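Local coordinates for kynurenine formamidase (Bacillus anthracis, PDB 4CO9) that catalyses the hydrolysis of N-formyl-L-kynurenine to L-kynurenine and formate, the second step of the kynurenine pathway, using two zinc ions per subunit, at the interface of chains A and B. Residues are numbered along the deposited sequence; one frame, centred on the assembly and turned at random. Chains: chain A/B, Kynurenine formamidase.

Contact 1 and contact 2 lie about 20 Å apart along the same homodimer interface and have no residue in common. Contact 1 brings the start of strand 44-49 of chain B against the rim of the chain A active site, including a zinc-binding histidine and A:His62, the likely proton donor/acceptor. Contact 2, its centre about 18 Å from A:His62, joins loops and 3-10 helices of chain A to both the N-terminal strand 9-10 and the C-terminal segment (B:Arg205, B:Val207) of chain B. The two-fold axis repeats both with the chains exchanged, so each subunit probably supports its partner's active site while anchoring itself on the partner's body.

Contact 1: the interface of chains A and B. Residues chain A 25-26, 49-52, 62, 200; chain B 33-34, 44-45.
The carbonyl oxygen of B:Gly45 is held directly by a backbone N-H of chain A and by a water that chain A side chains hold in place. The backbone N-H of A:Ile51 reaches B:Gly45 O at 3.1 Å, nearly straight at the hydrogen (169°) but from above the carbonyl plane. Water 1 lies 2.8 Å from B:Gly45 O and also meets A:Asp25 OD1 and the hydroxyl A:Thr26 OG1, two polar side chains suited to holding a bridging water.

A:Asp25 is the hub of this corner. Its CG stands anti to the backbone N (chi1 -159°), which carries the carboxylate toward chain B and within range of its own neighbours: A:Thr26 N bonds OD1, while the A:Ser50 hydroxyl OG donates to OD2 at 2.6 Å, on the syn side but tilted from the plane. A:Ser50 OG in turn accepts the N-H of A:His52, linking the hub to the zinc site. Against this tied-down carboxylate B:Val44 comes tip to tip, its CG1 3.7 Å from A:Asp25 OD2. B:Leu33 CD2, over the centre of the B:Trp34 ring, also touches A:Asp25 OD1 at 3.5 Å; the indole itself makes a slight rim contact, CH2 to A:Asp25 CA.

The second oxygen of note is A:Asp200 OD2, which receives A:His52 NE2 at 2.7 Å, on the anti side but tilted out of the carboxylate plane, while OD2 lies nearly in the imidazole plane. The N-H of B:Gly45 adds a weak bond to the same oxygen; a glycine lets its backbone lie close beside the carboxylate. The other branch of B:Val44, CG2, runs alongside A:His62, 4.1 Å from CE1, and A:His62 offers a ring face to A:His52 CE1.

Chain B thus touches the second shell of the zinc ligand A:His52, may help to position it, and borders A:His62, the likely proton donor/acceptor, probably steadying the neighbouring subunit's catalytic site.

Contact 2: the interface of chains A and B. Residues chain A 71, 75, 192-195; chain B 8-10, 205, 207.
This is a mixed polar and apolar patch of the homodimer interface, in which an arginine of chain B plugs into loops of chain A and helps hold the subunits together. B:Arg205 NH1 donates to the carbonyl oxygen A:Pro193 O at 2.8 Å; the acceptor lies in the guanidinium plane and the bond is nearly straight (169°), although the donor stands above the carbonyl plane. A backbone carbonyl is a natural mate for arginine, whose several N-H groups can be shared out around its rim.

The other nitrogens are used as well. Side-on, NE and NH2 meet B:Asp10 of their own chain, with NH2 2.9 Å from OD2 in a salt bridge and NE bonded to OD1; both nitrogens approach from above the carboxylate plane, though the B:Asp10 oxygens lie nearly in the guanidinium plane. This second-shell aspartate fixes the rotation of the guanidinium and would balance its charge. NH2 also meets water 2, which passes the contact on to the carbonyl A:Leu71 O.

A bend at chi2 (69°) curls the arginine across the 192-195 loop, round the A:Pro193 carbonyl. The flat guanidinium is sandwiched: small A:Ala195 lies over one face, its CB 3.7 Å from NE, and A:Ile75, crossing at about a right angle, sets CG2 over the opposite face, 3.4 Å from NH2. The longer isoleucine branch ends in CD1, 3.9 Å from B:Val207 CG1 and near B:Trp8 CB. Tip to tip, A:Leu192 CD1 meets B:Val207 CG2 at 3.7 Å.

In chain A the site combines 3-10 helices 70-72 and 75-78 with the loop after strand 185-190; in chain B, strand 9-10 lies beside B:Arg205, in the loop between strands 201-203 and 207-210, and B:Val207, which starts the latter.

Contact 1: the interface of chains A and B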
loop_
_atom_site.group_PDB
_atom_site.type_symbol
_atom_site.label_atom_id
_atom_site.label_comp_id
_atom_site.label_asym_id
_atom_site.label_seq_id
_atom_site.Cartn_x
_atom_site.Cartn_y
_atom_site.Cartn_z
ATOM N N ASP A 25 -8.716 -2.822 20.399
ATOM C CA ASP A 25 -7.861 -3.365 19.354
ATOM C C ASP A 25 -6.463 -2.771 19.535
ATOM O O ASP A 25 -6.304 -1.837 20.302
ATOM C CB ASP A 25 -8.445 -2.994 17.995
ATOM C CG ASP A 25 -7.970 -3.899 16.883
ATOM O OD1 ASP A 25 -7.133 -4.801 17.174
ATOM O OD2 ASP A 25 -8.418 -3.669 15.725
ATOM N N THR A 26 -5.463 -3.336 18.865
ATOM C CA THR A 26 -4.103 -2.843 18.973
ATOM C C THR A 26 -4.037 -1.343 18.689
ATOM O O THR A 26 -4.427 -0.929 17.613
ATOM C CB THR A 26 -3.191 -3.547 17.939
ATOM O OG1 THR A 26 -3.293 -4.958 18.089
ATOM C CG2 THR A 26 -1.752 -3.129 18.112
ATOM N N MET A 49 0.449 -2.172 14.450
ATOM C CA MET A 49 -0.922 -1.749 14.219
ATOM C C MET A 49 -1.889 -2.913 14.040
ATOM O O MET A 49 -1.478 -4.031 13.694
ATOM C CB MET A 49 -0.996 -0.854 12.963
ATOM C CG MET A 49 -0.644 -1.568 11.660
ATOM S SD MET A 49 -0.457 -0.451 10.229
ATOM C CE MET A 49 -2.119 0.142 10.109
ATOM N N SER A 50 -3.170 -2.648 14.303
ATOM C CA SER A 50 -4.234 -3.529 13.831
ATOM C C SER A 50 -4.342 -3.382 12.329
ATOM O O SER A 50 -4.169 -2.290 11.801
ATOM C CB SER A 50 -5.581 -3.185 14.448
ATOM O OG SER A 50 -6.623 -3.936 13.828
ATOM N N ILE A 51 -4.648 -4.481 11.654
ATOM C CA ILE A 51 -4.977 -4.497 10.223
ATOM C C ILE A 51 -6.093 -3.484 9.870
ATOM O O ILE A 51 -6.052 -2.794 8.818
ATOM C CB ILE A 51 -5.371 -5.941 9.848
ATOM C CG1 ILE A 51 -4.117 -6.852 9.907
ATOM C CG2 ILE A 51 -6.030 -5.986 8.475
ATOM C CD1 ILE A 51 -3.032 -6.572 8.856
ATOM N N HIS A 52 -7.058 -3.364 10.769
ATOM C CA HIS A 52 -8.252 -2.572 10.504
ATOM C C HIS A 52 -8.108 -1.190 11.121
ATOM O O HIS A 52 -8.903 -0.766 11.955
ATOM C CB HIS A 52 -9.480 -3.324 11.034
ATOM C CG HIS A 52 -9.601 -4.712 10.479
ATOM N ND1 HIS A 52 -10.414 -5.028 9.410
ATOM C CD2 HIS A 52 -8.978 -5.860 10.827
ATOM C CE1 HIS A 52 -10.286 -6.310 9.116
ATOM N NE2 HIS A 52 -9.421 -6.838 9.964
ATOM N N HIS A 62 -11.167 -12.396 7.523
ATOM C CA HIS A 62 -11.571 -11.538 8.636
ATOM C C HIS A 62 -12.867 -12.026 9.293
ATOM O O HIS A 62 -12.983 -11.992 10.516
ATOM C CB HIS A 62 -11.755 -10.105 8.158
ATOM C CG HIS A 62 -12.246 -9.161 9.204
ATOM N ND1 HIS A 62 -11.633 -9.016 10.425
ATOM C CD2 HIS A 62 -13.262 -8.276 9.193
ATOM C CE1 HIS A 62 -12.266 -8.103 11.133
ATOM N NE2 HIS A 62 -13.260 -7.632 10.402
ATOM N N ASP A 200 -5.903 -11.088 7.461
ATOM C CA ASP A 200 -7.323 -10.904 7.414
ATOM C C ASP A 200 -7.712 -9.605 6.715
ATOM O O ASP A 200 -8.896 -9.308 6.591
ATOM C CB ASP A 200 -7.887 -10.895 8.843
ATOM C CG ASP A 200 -7.196 -9.864 9.761
ATOM O OD1 ASP A 200 -5.963 -9.947 9.961
ATOM O OD2 ASP A 200 -7.901 -8.997 10.301
ATOM N N LEU B 33 -4.754 -11.478 16.527
ATOM C CA LEU B 33 -4.920 -11.027 17.903
ATOM C C LEU B 33 -6.148 -11.654 18.537
ATOM O O LEU B 33 -6.069 -12.238 19.620
ATOM C CB LEU B 33 -5.065 -9.522 17.922
ATOM C CG LEU B 33 -5.438 -8.872 19.271
ATOM C CD1 LEU B 33 -4.199 -8.868 20.139
ATOM C CD2 LEU B 33 -5.967 -7.455 19.066
ATOM N N TRP B 34 -7.275 -11.523 17.829
ATOM C CA TRP B 34 -8.566 -12.039 18.271
ATOM C C TRP B 34 -9.022 -12.984 17.202
ATOM O O TRP B 34 -9.189 -12.600 16.038
ATOM C CB TRP B 34 -9.651 -10.973 18.447
ATOM C CG TRP B 34 -9.415 -9.995 19.496
ATOM C CD1 TRP B 34 -8.816 -10.215 20.682
ATOM C CD2 TRP B 34 -9.836 -8.627 19.493
ATOM N NE1 TRP B 34 -8.797 -9.062 21.428
ATOM C CE2 TRP B 34 -9.445 -8.074 20.726
ATOM C CE3 TRP B 34 -10.530 -7.828 18.578
ATOM C CZ2 TRP B 34 -9.673 -6.746 21.049
ATOM C CZ3 TRP B 34 -10.767 -6.506 18.902
ATOM C CH2 TRP B 34 -10.344 -5.977 20.131
ATOM N N VAL B 44 -9.180 -10.827 13.824
ATOM C CA VAL B 44 -8.563 -9.513 13.789
ATOM C C VAL B 44 -7.045 -9.647 13.896
ATOM O O VAL B 44 -6.534 -10.204 14.882
ATOM C CB VAL B 44 -9.052 -8.639 14.941
ATOM C CG1 VAL B 44 -8.336 -7.293 14.917
ATOM C CG2 VAL B 44 -10.555 -8.469 14.876
ATOM N N GLY B 45 -6.333 -9.144 12.892
ATOM C CA GLY B 45 -4.884 -9.269 12.849
ATOM C C GLY B 45 -4.110 -8.107 13.477
ATOM O O GLY B 45 -4.588 -6.971 13.511
HETATM O O HOH W 1 -4.878 -6.016 16.085
#

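Contact 2: the interface of chains A and B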
loop_
_atom_site.group_PDB
_atom_site.type_symbol
_atom_site.label_atom_id
_atom_site.label_comp_id
_atom_site.label_asym_id
_atom_site.label_seq_id
_atom_site.Cartn_x
_atom_site.Cartn_y
_atom_site.Cartn_z
ATOM N N LEU A 71 -3.226 -12.173 0.347
ATOM C CA LEU A 71 -2.425 -12.407 -0.837
ATOM C C LEU A 71 -3.184 -13.220 -1.899
ATOM O O LEU A 71 -2.841 -13.161 -3.080
ATOM C CB LEU A 71 -1.101 -13.085 -0.480
ATOM C CG LEU A 71 -0.054 -13.260 -1.587
ATOM C CD1 LEU A 71 0.279 -11.947 -2.278
ATOM C CD2 LEU A 71 1.209 -13.887 -1.026
ATOM N N ILE A 75 -5.575 -8.744 -7.442
ATOM C CA ILE A 75 -5.170 -7.325 -7.462
ATOM C C ILE A 75 -5.920 -6.456 -8.483
ATOM O O ILE A 75 -6.046 -5.253 -8.257
ATOM C CB ILE A 75 -3.647 -7.136 -7.635
ATOM C CG1 ILE A 75 -3.155 -7.769 -8.943
ATOM C CG2 ILE A 75 -2.914 -7.697 -6.417
ATOM C CD1 ILE A 75 -1.697 -7.477 -9.234
ATOM N N LEU A 192 -4.507 -0.752 -3.169
ATOM C CA LEU A 192 -3.925 -2.088 -3.214
ATOM C C LEU A 192 -3.545 -2.613 -1.836
ATOM O O LEU A 192 -2.876 -1.915 -1.077
ATOM C CB LEU A 192 -2.671 -2.088 -4.095
ATOM C CG LEU A 192 -2.906 -2.074 -5.606
ATOM C CD1 LEU A 192 -1.694 -1.502 -6.317
ATOM C CD2 LEU A 192 -3.214 -3.474 -6.109
ATOM N N PRO A 193 -3.933 -3.859 -1.521
ATOM C CA PRO A 193 -3.434 -4.451 -0.273
ATOM C C PRO A 193 -1.957 -4.775 -0.363
ATOM O O PRO A 193 -1.447 -5.068 -1.453
ATOM C CB PRO A 193 -4.226 -5.748 -0.128
ATOM C CG PRO A 193 -4.845 -6.027 -1.447
ATOM C CD PRO A 193 -4.801 -4.776 -2.282
ATOM N N LEU A 194 -1.282 -4.730 0.778
ATOM C CA LEU A 194 0.056 -5.257 0.883
ATOM C C LEU A 194 0.019 -6.758 0.616
ATOM O O LEU A 194 -1.026 -7.396 0.758
ATOM C CB LEU A 194 0.626 -4.967 2.275
ATOM C CG LEU A 194 0.763 -3.482 2.653
ATOM C CD1 LEU A 194 1.323 -3.370 4.065
ATOM C CD2 LEU A 194 1.671 -2.750 1.678
ATOM N N ALA A 195 1.157 -7.325 0.226
ATOM C CA ALA A 195 1.220 -8.729 -0.167
ATOM C C ALA A 195 1.265 -9.669 1.049
ATOM O O ALA A 195 2.178 -10.455 1.189
ATOM C CB ALA A 195 2.424 -8.956 -1.067
ATOM N N TRP B 8 -2.539 -6.125 -14.390
ATOM C CA TRP B 8 -1.490 -5.737 -13.455
ATOM C C TRP B 8 -0.718 -6.981 -13.043
ATOM O O TRP B 8 -1.316 -8.041 -12.839
ATOM C CB TRP B 8 -2.097 -5.040 -12.239
ATOM C CG TRP B 8 -2.689 -3.772 -12.641
ATOM C CD1 TRP B 8 -3.996 -3.539 -12.962
ATOM C CD2 TRP B 8 -1.995 -2.547 -12.843
ATOM N NE1 TRP B 8 -4.159 -2.227 -13.321
ATOM C CE2 TRP B 8 -2.943 -1.596 -13.253
ATOM C CE3 TRP B 8 -0.665 -2.149 -12.679
ATOM C CZ2 TRP B 8 -2.601 -0.273 -13.523
ATOM C CZ3 TRP B 8 -0.324 -0.837 -12.956
ATOM C CH2 TRP B 8 -1.289 0.086 -13.374
ATOM N N ILE B 9 0.595 -6.830 -12.913
ATOM C CA ILE B 9 1.496 -7.889 -12.503
ATOM C C ILE B 9 2.108 -7.513 -11.144
ATOM O O ILE B 9 2.637 -6.429 -10.973
ATOM C CB ILE B 9 2.630 -8.066 -13.513
ATOM C CG1 ILE B 9 2.067 -8.407 -14.893
ATOM C CG2 ILE B 9 3.599 -9.156 -13.067
ATOM C CD1 ILE B 9 3.062 -8.159 -16.004
ATOM N N ASP B 10 2.019 -8.432 -10.195
ATOM C CA ASP B 10 2.578 -8.232 -8.857
ATOM C C ASP B 10 4.106 -8.303 -8.919
ATOM O O ASP B 10 4.663 -9.287 -9.422
ATOM C CB ASP B 10 2.028 -9.339 -7.946
ATOM C CG ASP B 10 2.275 -9.084 -6.465
ATOM O OD1 ASP B 10 2.847 -8.035 -6.088
ATOM O OD2 ASP B 10 1.889 -9.967 -5.664
ATOM N N ARG B 205 2.592 -2.095 -1.983
ATOM C CA ARG B 205 2.273 -3.106 -2.967
ATOM C C ARG B 205 2.668 -2.536 -4.313
ATOM O O ARG B 205 1.975 -1.680 -4.865
ATOM C CB ARG B 205 0.804 -3.465 -2.954
ATOM C CG ARG B 205 0.489 -4.687 -3.811
ATOM C CD ARG B 205 1.072 -5.940 -3.183
ATOM N NE ARG B 205 0.751 -7.179 -3.887
ATOM C CZ ARG B 205 -0.370 -7.887 -3.742
ATOM N NH1 ARG B 205 -1.370 -7.457 -2.978
ATOM N NH2 ARG B 205 -0.511 -9.015 -4.417
ATOM N N VAL B 207 3.028 -2.938 -8.162
ATOM C CA VAL B 207 2.532 -3.670 -9.312
ATOM C C VAL B 207 2.843 -2.894 -10.596
ATOM O O VAL B 207 3.021 -1.675 -10.566
ATOM C CB VAL B 207 1.009 -3.893 -9.225
ATOM C CG1 VAL B 207 0.650 -4.669 -7.972
ATOM C CG2 VAL B 207 0.255 -2.580 -9.259
HETATM O O HOH W 2 -2.398 -11.198 -4.967
#